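Long-range contact in WZI (Escherichia coli, PDB 2YNK), which is an outer membrane beta-barrel lectin that binds carbohydrate and underpins group 1 capsule assembly on the cell surface: residues A[157-169]-A[351-363]. Numbering follows the deposited sequence.
Sequences EGSLIRGDAMRPM and GYYQQGYPLGDAM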
ATOM      1  N   GLU A 157      -4.810  -5.384  -3.716  1.00 49.48           N
ATOM      2  CA  GLU A 157      -3.783  -6.192  -4.372  1.00 50.49           C
ATOM      3  C   GLU A 157      -2.634  -5.336  -4.928  1.00 48.54           C
ATOM      4  O   GLU A 157      -1.528  -5.831  -5.139  1.00 47.87           O
ATOM      5  CB  GLU A 157      -4.410  -7.015  -5.491  1.00 52.62           C
ATOM      6  CG  GLU A 157      -3.831  -8.418  -5.592  1.00 55.83           C
ATOM      7  CD  GLU A 157      -4.422  -9.360  -4.567  1.00 57.27           C
ATOM      8  OE1 GLU A 157      -5.643  -9.272  -4.324  1.00 58.48           O
ATOM      9  OE2 GLU A 157      -3.672 -10.189  -4.012  1.00 57.40           O
ATOM     10  N   GLY A 158      -2.910  -4.053  -5.143  1.00 47.95           N
ATOM     11  CA  GLY A 158      -1.954  -3.137  -5.744  1.00 45.69           C
ATOM     12  C   GLY A 158      -2.478  -1.718  -5.844  1.00 45.36           C
ATOM     13  O   GLY A 158      -3.686  -1.476  -5.748  1.00 48.08           O
ATOM     14  N   SER A 159      -1.555  -0.776  -5.981  1.00 44.51           N
ATOM     15  CA  SER A 159      -1.855   0.536  -6.522  1.00 45.93           C
ATOM     16  C   SER A 159      -1.279   0.609  -7.928  1.00 46.30           C
ATOM     17  O   SER A 159      -0.162   0.180  -8.161  1.00 46.86           O
ATOM     18  CB  SER A 159      -1.225   1.632  -5.680  1.00 46.57           C
ATOM     19  OG  SER A 159      -1.196   2.847  -6.419  1.00 49.35           O
ATOM     20  N   LEU A 160      -2.025   1.183  -8.857  1.00 47.19           N
ATOM     21  CA  LEU A 160      -1.546   1.323 -10.227  1.00 47.19           C
ATOM     22  C   LEU A 160      -0.527   2.445 -10.386  1.00 47.32           C
ATOM     23  O   LEU A 160       0.099   2.557 -11.452  1.00 49.46           O
ATOM     24  CB  LEU A 160      -2.707   1.593 -11.187  1.00 47.24           C
ATOM     25  CG  LEU A 160      -3.819   0.549 -11.287  1.00 46.85           C
ATOM     26  CD1 LEU A 160      -4.937   1.096 -12.172  1.00 47.42           C
ATOM     27  CD2 LEU A 160      -3.302  -0.780 -11.811  1.00 45.30           C
ATOM     28  N   ILE A 161      -0.353   3.265  -9.349  1.00 46.45           N
ATOM     29  CA  ILE A 161       0.471   4.474  -9.457  1.00 46.36           C
ATOM     30  C   ILE A 161       1.580   4.580  -8.418  1.00 46.05           C
ATOM     31  O   ILE A 161       2.690   4.957  -8.755  1.00 48.12           O
ATOM     32  CB  ILE A 161      -0.396   5.748  -9.393  1.00 47.24           C
ATOM     33  CG1 ILE A 161       0.464   6.984  -9.694  1.00 48.25           C
ATOM     34  CG2 ILE A 161      -1.111   5.853  -8.046  1.00 45.21           C
ATOM     35  CD1 ILE A 161      -0.297   8.138 -10.313  1.00 48.91           C
ATOM     36  N   ARG A 162       1.272   4.289  -7.158  1.00 46.44           N
ATOM     37  CA  ARG A 162       2.285   4.245  -6.115  1.00 45.79           C
ATOM     38  C   ARG A 162       1.911   3.212  -5.074  1.00 46.20           C
ATOM     39  O   ARG A 162       1.054   3.447  -4.215  1.00 46.91           O
ATOM     40  CB  ARG A 162       2.499   5.610  -5.461  1.00 46.41           C
ATOM     41  CG  ARG A 162       3.434   6.534  -6.241  1.00 46.78           C
ATOM     42  CD  ARG A 162       4.888   6.058  -6.280  1.00 46.40           C
ATOM     43  NE  ARG A 162       5.476   5.971  -4.942  1.00 45.13           N
ATOM     44  CZ  ARG A 162       5.655   4.846  -4.252  1.00 46.78           C
ATOM     45  NH1 ARG A 162       5.329   3.649  -4.756  1.00 47.02           N
ATOM     46  NH2 ARG A 162       6.170   4.918  -3.029  1.00 47.59           N
ATOM     47  N   GLY A 163       2.575   2.065  -5.168  1.00 44.72           N
ATOM     48  CA  GLY A 163       2.377   0.984  -4.241  1.00 42.84           C
ATOM     49  C   GLY A 163       3.597   0.699  -3.393  1.00 42.63           C
ATOM     50  O   GLY A 163       4.394   1.585  -3.080  1.00 41.16           O
ATOM     51  N   ASP A 164       3.761  -0.590  -3.127  1.00 42.75           N
ATOM     52  CA  ASP A 164       4.402  -1.132  -1.953  1.00 41.02           C
ATOM     53  C   ASP A 164       5.415  -2.205  -2.285  1.00 41.11           C
ATOM     54  O   ASP A 164       6.006  -2.775  -1.372  1.00 38.41           O
ATOM     55  CB  ASP A 164       3.285  -1.859  -1.213  1.00 43.78           C
ATOM     56  CG  ASP A 164       3.418  -1.804   0.252  1.00 44.35           C
ATOM     57  OD1 ASP A 164       4.053  -0.865   0.768  1.00 45.17           O
ATOM     58  OD2 ASP A 164       2.842  -2.699   0.886  1.00 45.93           O
ATOM     59  N   ALA A 165       5.588  -2.486  -3.584  1.00 41.29           N
ATOM     60  CA  ALA A 165       6.164  -3.728  -4.079  1.00 42.09           C
ATOM     61  C   ALA A 165       7.584  -3.494  -4.570  1.00 44.33           C
ATOM     62  O   ALA A 165       7.918  -3.771  -5.731  1.00 45.81           O
ATOM     63  CB  ALA A 165       5.293  -4.257  -5.211  1.00 42.57           C
HETATM   64  N   MSE A 166       8.413  -2.970  -3.676  1.00 45.08           N
HETATM   65  CA  MSE A 166       9.632  -2.250  -4.050  1.00 47.48           C
HETATM   66  C   MSE A 166      10.161  -1.630  -2.795  1.00 48.42           C
HETATM   67  O   MSE A 166       9.432  -1.470  -1.820  1.00 47.16           O
HETATM   68  CB  MSE A 166       9.273  -1.115  -5.006  1.00 48.41           C
HETATM   69  CG  MSE A 166       7.911  -0.556  -4.554  1.00 48.54           C
HETATM   70 SE   MSE A 166       7.980   1.377  -4.424  1.00 50.73          SE
HETATM   71  CE  MSE A 166       8.529   1.486  -2.534  1.00 55.62           C
ATOM     72  N   ARG A 167      11.431  -1.253  -2.800  1.00 49.35           N
ATOM     73  CA  ARG A 167      12.040  -0.713  -1.600  1.00 48.06           C
ATOM     74  C   ARG A 167      11.651   0.745  -1.493  1.00 48.16           C
ATOM     75  O   ARG A 167      11.726   1.470  -2.492  1.00 49.48           O
ATOM     76  CB  ARG A 167      13.557  -0.878  -1.626  1.00 46.82           C
ATOM     77  CG  ARG A 167      13.965  -2.326  -1.775  1.00 48.32           C
ATOM     78  CD  ARG A 167      15.468  -2.514  -1.717  1.00 50.19           C
ATOM     79  NE  ARG A 167      15.840  -3.127  -0.455  1.00 50.37           N
ATOM     80  CZ  ARG A 167      16.161  -4.400  -0.290  1.00 52.80           C
ATOM     81  NH1 ARG A 167      16.216  -5.242  -1.310  1.00 54.30           N
ATOM     82  NH2 ARG A 167      16.459  -4.831   0.918  1.00 55.71           N
ATOM     83  N   PRO A 168      11.224   1.178  -0.292  1.00 46.56           N
ATOM     84  CA  PRO A 168      10.793   2.558  -0.119  1.00 47.34           C
ATOM     85  C   PRO A 168      11.948   3.516  -0.397  1.00 49.30           C
ATOM     86  O   PRO A 168      13.112   3.167  -0.147  1.00 50.49           O
ATOM     87  CB  PRO A 168      10.347   2.614   1.346  1.00 46.84           C
ATOM     88  CG  PRO A 168      11.073   1.496   2.014  1.00 47.06           C
ATOM     89  CD  PRO A 168      11.212   0.429   0.978  1.00 46.89           C
HETATM   90  N   MSE A 169      11.627   4.700  -0.915  1.00 47.80           N
HETATM   91  CA  MSE A 169      12.637   5.627  -1.392  1.00 46.38           C
HETATM   92  C   MSE A 169      12.845   6.722  -0.415  1.00 47.35           C
HETATM   93  O   MSE A 169      11.918   7.123   0.302  1.00 53.37           O
HETATM   94  CB  MSE A 169      12.200   6.263  -2.697  1.00 47.67           C
HETATM   95  CG  MSE A 169      11.805   5.208  -3.719  1.00 50.16           C
HETATM   96 SE   MSE A 169      11.203   6.125  -5.354  1.00 58.33          SE
HETATM   97  CE  MSE A 169       9.389   6.597  -4.711  1.00 55.88           C
ATOM     98  N   GLY A 351      12.378   2.213 -16.849  1.00 51.20           N
ATOM     99  CA  GLY A 351      10.934   2.161 -16.688  1.00 50.18           C
ATOM    100  C   GLY A 351      10.523   2.662 -15.324  1.00 48.42           C
ATOM    101  O   GLY A 351      11.338   3.224 -14.606  1.00 47.54           O
ATOM    102  N   TYR A 352       9.253   2.450 -14.977  1.00 49.07           N
ATOM    103  CA  TYR A 352       8.680   2.890 -13.694  1.00 46.59           C
ATOM    104  C   TYR A 352       8.929   1.787 -12.648  1.00 46.80           C
ATOM    105  O   TYR A 352       7.991   1.162 -12.129  1.00 46.34           O
ATOM    106  CB  TYR A 352       7.191   3.197 -13.880  1.00 46.19           C
ATOM    107  CG  TYR A 352       6.522   3.930 -12.725  1.00 46.59           C
ATOM    108  CD1 TYR A 352       6.959   5.191 -12.329  1.00 47.67           C
ATOM    109  CD2 TYR A 352       5.433   3.375 -12.055  1.00 45.26           C
ATOM    110  CE1 TYR A 352       6.356   5.867 -11.281  1.00 46.90           C
ATOM    111  CE2 TYR A 352       4.818   4.042 -11.008  1.00 46.12           C
ATOM    112  CZ  TYR A 352       5.283   5.287 -10.623  1.00 47.14           C
ATOM    113  OH  TYR A 352       4.686   5.961  -9.586  1.00 45.66           O
ATOM    114  N   TYR A 353      10.220   1.535 -12.394  1.00 46.07           N
ATOM    115  CA  TYR A 353      10.695   0.473 -11.504  1.00 43.84           C
ATOM    116  C   TYR A 353      11.949   0.924 -10.763  1.00 44.68           C
ATOM    117  O   TYR A 353      12.832   1.536 -11.365  1.00 43.52           O
ATOM    118  CB  TYR A 353      11.099  -0.776 -12.287  1.00 41.83           C
ATOM    119  CG  TYR A 353      10.017  -1.423 -13.101  1.00 40.63           C
ATOM    120  CD1 TYR A 353       9.633  -0.891 -14.319  1.00 41.59           C
ATOM    121  CD2 TYR A 353       9.416  -2.595 -12.685  1.00 40.35           C
ATOM    122  CE1 TYR A 353       8.656  -1.489 -15.096  1.00 41.54           C
ATOM    123  CE2 TYR A 353       8.435  -3.208 -13.449  1.00 41.19           C
ATOM    124  CZ  TYR A 353       8.060  -2.649 -14.661  1.00 41.67           C
ATOM    125  OH  TYR A 353       7.081  -3.227 -15.433  1.00 42.60           O
ATOM    126  N   GLN A 354      12.037   0.599  -9.471  1.00 43.97           N
ATOM    127  CA  GLN A 354      13.278   0.750  -8.735  1.00 42.34           C
ATOM    128  C   GLN A 354      13.828  -0.624  -8.465  1.00 42.46           C
ATOM    129  O   GLN A 354      13.105  -1.477  -7.946  1.00 42.17           O
ATOM    130  CB  GLN A 354      13.055   1.449  -7.412  1.00 43.03           C
ATOM    131  CG  GLN A 354      14.352   1.718  -6.676  1.00 43.37           C
ATOM    132  CD  GLN A 354      14.146   2.420  -5.373  1.00 41.91           C
ATOM    133  OE1 GLN A 354      14.470   3.594  -5.237  1.00 42.05           O
ATOM    134  NE2 GLN A 354      13.603   1.709  -4.403  1.00 42.85           N
ATOM    135  N   GLN A 355      15.100  -0.831  -8.821  1.00 41.49           N
ATOM    136  CA  GLN A 355      15.781  -2.111  -8.650  1.00 39.85           C
ATOM    137  C   GLN A 355      14.969  -3.257  -9.212  1.00 39.69           C
ATOM    138  O   GLN A 355      14.921  -4.351  -8.649  1.00 41.10           O
ATOM    139  CB  GLN A 355      16.139  -2.331  -7.187  1.00 39.98           C
ATOM    140  CG  GLN A 355      17.050  -1.228  -6.673  1.00 41.54           C
ATOM    141  CD  GLN A 355      17.240  -1.234  -5.180  1.00 42.30           C
ATOM    142  OE1 GLN A 355      16.272  -1.167  -4.417  1.00 44.81           O
ATOM    143  NE2 GLN A 355      18.496  -1.269  -4.747  1.00 42.22           N
ATOM    144  N   GLY A 356      14.332  -2.990 -10.347  1.00 40.59           N
ATOM    145  CA  GLY A 356      13.578  -3.998 -11.073  1.00 42.48           C
ATOM    146  C   GLY A 356      12.165  -4.154 -10.571  1.00 43.20           C
ATOM    147  O   GLY A 356      11.310  -4.735 -11.250  1.00 42.93           O
ATOM    148  N   TYR A 357      11.910  -3.640  -9.371  1.00 44.00           N
ATOM    149  CA  TYR A 357      10.626  -3.832  -8.740  1.00 41.87           C
ATOM    150  C   TYR A 357       9.754  -2.606  -8.976  1.00 40.36           C
ATOM    151  O   TYR A 357      10.217  -1.462  -8.863  1.00 38.41           O
ATOM    152  CB  TYR A 357      10.803  -4.226  -7.284  1.00 43.06           C
ATOM    153  CG  TYR A 357      11.036  -5.728  -7.159  1.00 45.81           C
ATOM    154  CD1 TYR A 357      12.179  -6.320  -7.694  1.00 46.73           C
ATOM    155  CD2 TYR A 357      10.087  -6.563  -6.564  1.00 46.23           C
ATOM    156  CE1 TYR A 357      12.383  -7.687  -7.622  1.00 46.88           C
ATOM    157  CE2 TYR A 357      10.288  -7.930  -6.481  1.00 46.65           C
ATOM    158  CZ  TYR A 357      11.443  -8.489  -7.015  1.00 47.21           C
ATOM    159  OH  TYR A 357      11.659  -9.850  -6.937  1.00 47.65           O
ATOM    160  N   PRO A 358       8.505  -2.849  -9.399  1.00 39.96           N
ATOM    161  CA  PRO A 358       7.598  -1.788  -9.802  1.00 41.93           C
ATOM    162  C   PRO A 358       7.228  -0.835  -8.660  1.00 41.91           C
ATOM    163  O   PRO A 358       7.000  -1.279  -7.549  1.00 40.12           O
ATOM    164  CB  PRO A 358       6.358  -2.557 -10.268  1.00 42.37           C
ATOM    165  CG  PRO A 358       6.402  -3.828  -9.509  1.00 41.64           C
ATOM    166  CD  PRO A 358       7.853  -4.170  -9.460  1.00 40.54           C
ATOM    167  N   LEU A 359       7.223   0.458  -8.972  1.00 42.76           N
ATOM    168  CA  LEU A 359       6.708   1.507  -8.116  1.00 44.39           C
ATOM    169  C   LEU A 359       5.167   1.549  -8.176  1.00 46.29           C
ATOM    170  O   LEU A 359       4.519   2.202  -7.362  1.00 45.51           O
ATOM    171  CB  LEU A 359       7.264   2.868  -8.561  1.00 44.98           C
ATOM    172  CG  LEU A 359       8.542   3.402  -7.920  1.00 45.09           C
ATOM    173  CD1 LEU A 359       9.732   2.516  -8.245  1.00 46.81           C
ATOM    174  CD2 LEU A 359       8.786   4.825  -8.396  1.00 44.55           C
ATOM    175  N   GLY A 360       4.599   0.875  -9.169  1.00 47.55           N
ATOM    176  CA  GLY A 360       3.162   0.786  -9.323  1.00 47.04           C
ATOM    177  C   GLY A 360       2.699  -0.563  -8.848  1.00 46.75           C
ATOM    178  O   GLY A 360       3.026  -0.965  -7.740  1.00 50.99           O
ATOM    179  N   ASP A 361       1.949  -1.267  -9.689  1.00 46.98           N
ATOM    180  CA  ASP A 361       1.319  -2.528  -9.295  1.00 48.83           C
ATOM    181  C   ASP A 361       2.331  -3.666  -9.167  1.00 47.61           C
ATOM    182  O   ASP A 361       3.284  -3.746  -9.931  1.00 48.22           O
ATOM    183  CB  ASP A 361       0.232  -2.905 -10.313  1.00 50.63           C
ATOM    184  CG  ASP A 361      -0.760  -3.934  -9.776  1.00 52.63           C
ATOM    185  OD1 ASP A 361      -0.637  -4.388  -8.605  1.00 53.83           O
ATOM    186  OD2 ASP A 361      -1.676  -4.287 -10.548  1.00 52.86           O
ATOM    187  N   ALA A 362       2.091  -4.568  -8.218  1.00 48.20           N
ATOM    188  CA  ALA A 362       3.032  -5.660  -7.916  1.00 48.22           C
ATOM    189  C   ALA A 362       3.463  -6.491  -9.151  1.00 48.76           C
ATOM    190  O   ALA A 362       4.580  -6.993  -9.194  1.00 46.51           O
ATOM    191  CB  ALA A 362       2.459  -6.564  -6.829  1.00 44.20           C
HETATM  192  N   MSE A 363       2.565  -6.627 -10.125  1.00 51.58           N
HETATM  193  CA  MSE A 363       2.798  -7.382 -11.370  1.00 54.07           C
HETATM  194  C   MSE A 363       3.817  -6.804 -12.316  1.00 55.63           C
HETATM  195  O   MSE A 363       4.551  -7.534 -12.984  1.00 54.72           O
HETATM  196  CB  MSE A 363       1.531  -7.317 -12.217  1.00 55.86           C
HETATM  197  CG  MSE A 363       0.650  -8.522 -12.027  1.00 58.66           C
HETATM  198 SE   MSE A 363      -0.989  -8.299 -13.096  1.00 67.41          SE
HETATM  199  CE  MSE A 363      -1.325  -6.355 -13.039  1.00 63.18           C
TER
HETATM  200  O   HOH W   1      13.736  -0.925  -5.229  1.00 30.44           O
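Leu359 O takes two hydrogen bonds from the 157-169 loop. Gly163 N gives the straighter one to Leu359 O, at 2.9 Å and 166°. Arg162 NH1 gives the other at 3.1 Å; it lies in the carbonyl plane on a lone pair of Leu359 O, and that oxygen lies close to the guanidinium plane. Bends at chi2 and chi3 (-67° and -61°) fold the Arg162 chain back, and NH1 also binds Gly163 O. Ile161 O sits at the edge of the Tyr352 ring. One face of the same ring carries Leu359 CB. At the far end Gln354 NE2 makes a weak bond to Arg167 O, and a water joins NE2 to Gln355 OE1. Gln354 OE1 turns to Asn203 N, and Gln355 has a further polar partner in Gln204.

The 351-363 segment holds a small hairpin, closed by a type I' turn from Gln354 to Tyr357. It lies between barrel strands 322-331 and 368-377; 157-169 is a loop between strands 151-152 and 170-176. The contact is buried. Arg167 forms a salt bridge with Glu116, and Asp361 OD2 bonds to His330.

The Met166 and Leu359 side chains cross at about a right angle, with the selenium of Met166 4.1 Å from Leu359 CG. The selenium of Met169 meets Leu359 CD2 at 4.1 Å. Ala165 CB rests 4.0 Å from Ala362 CB.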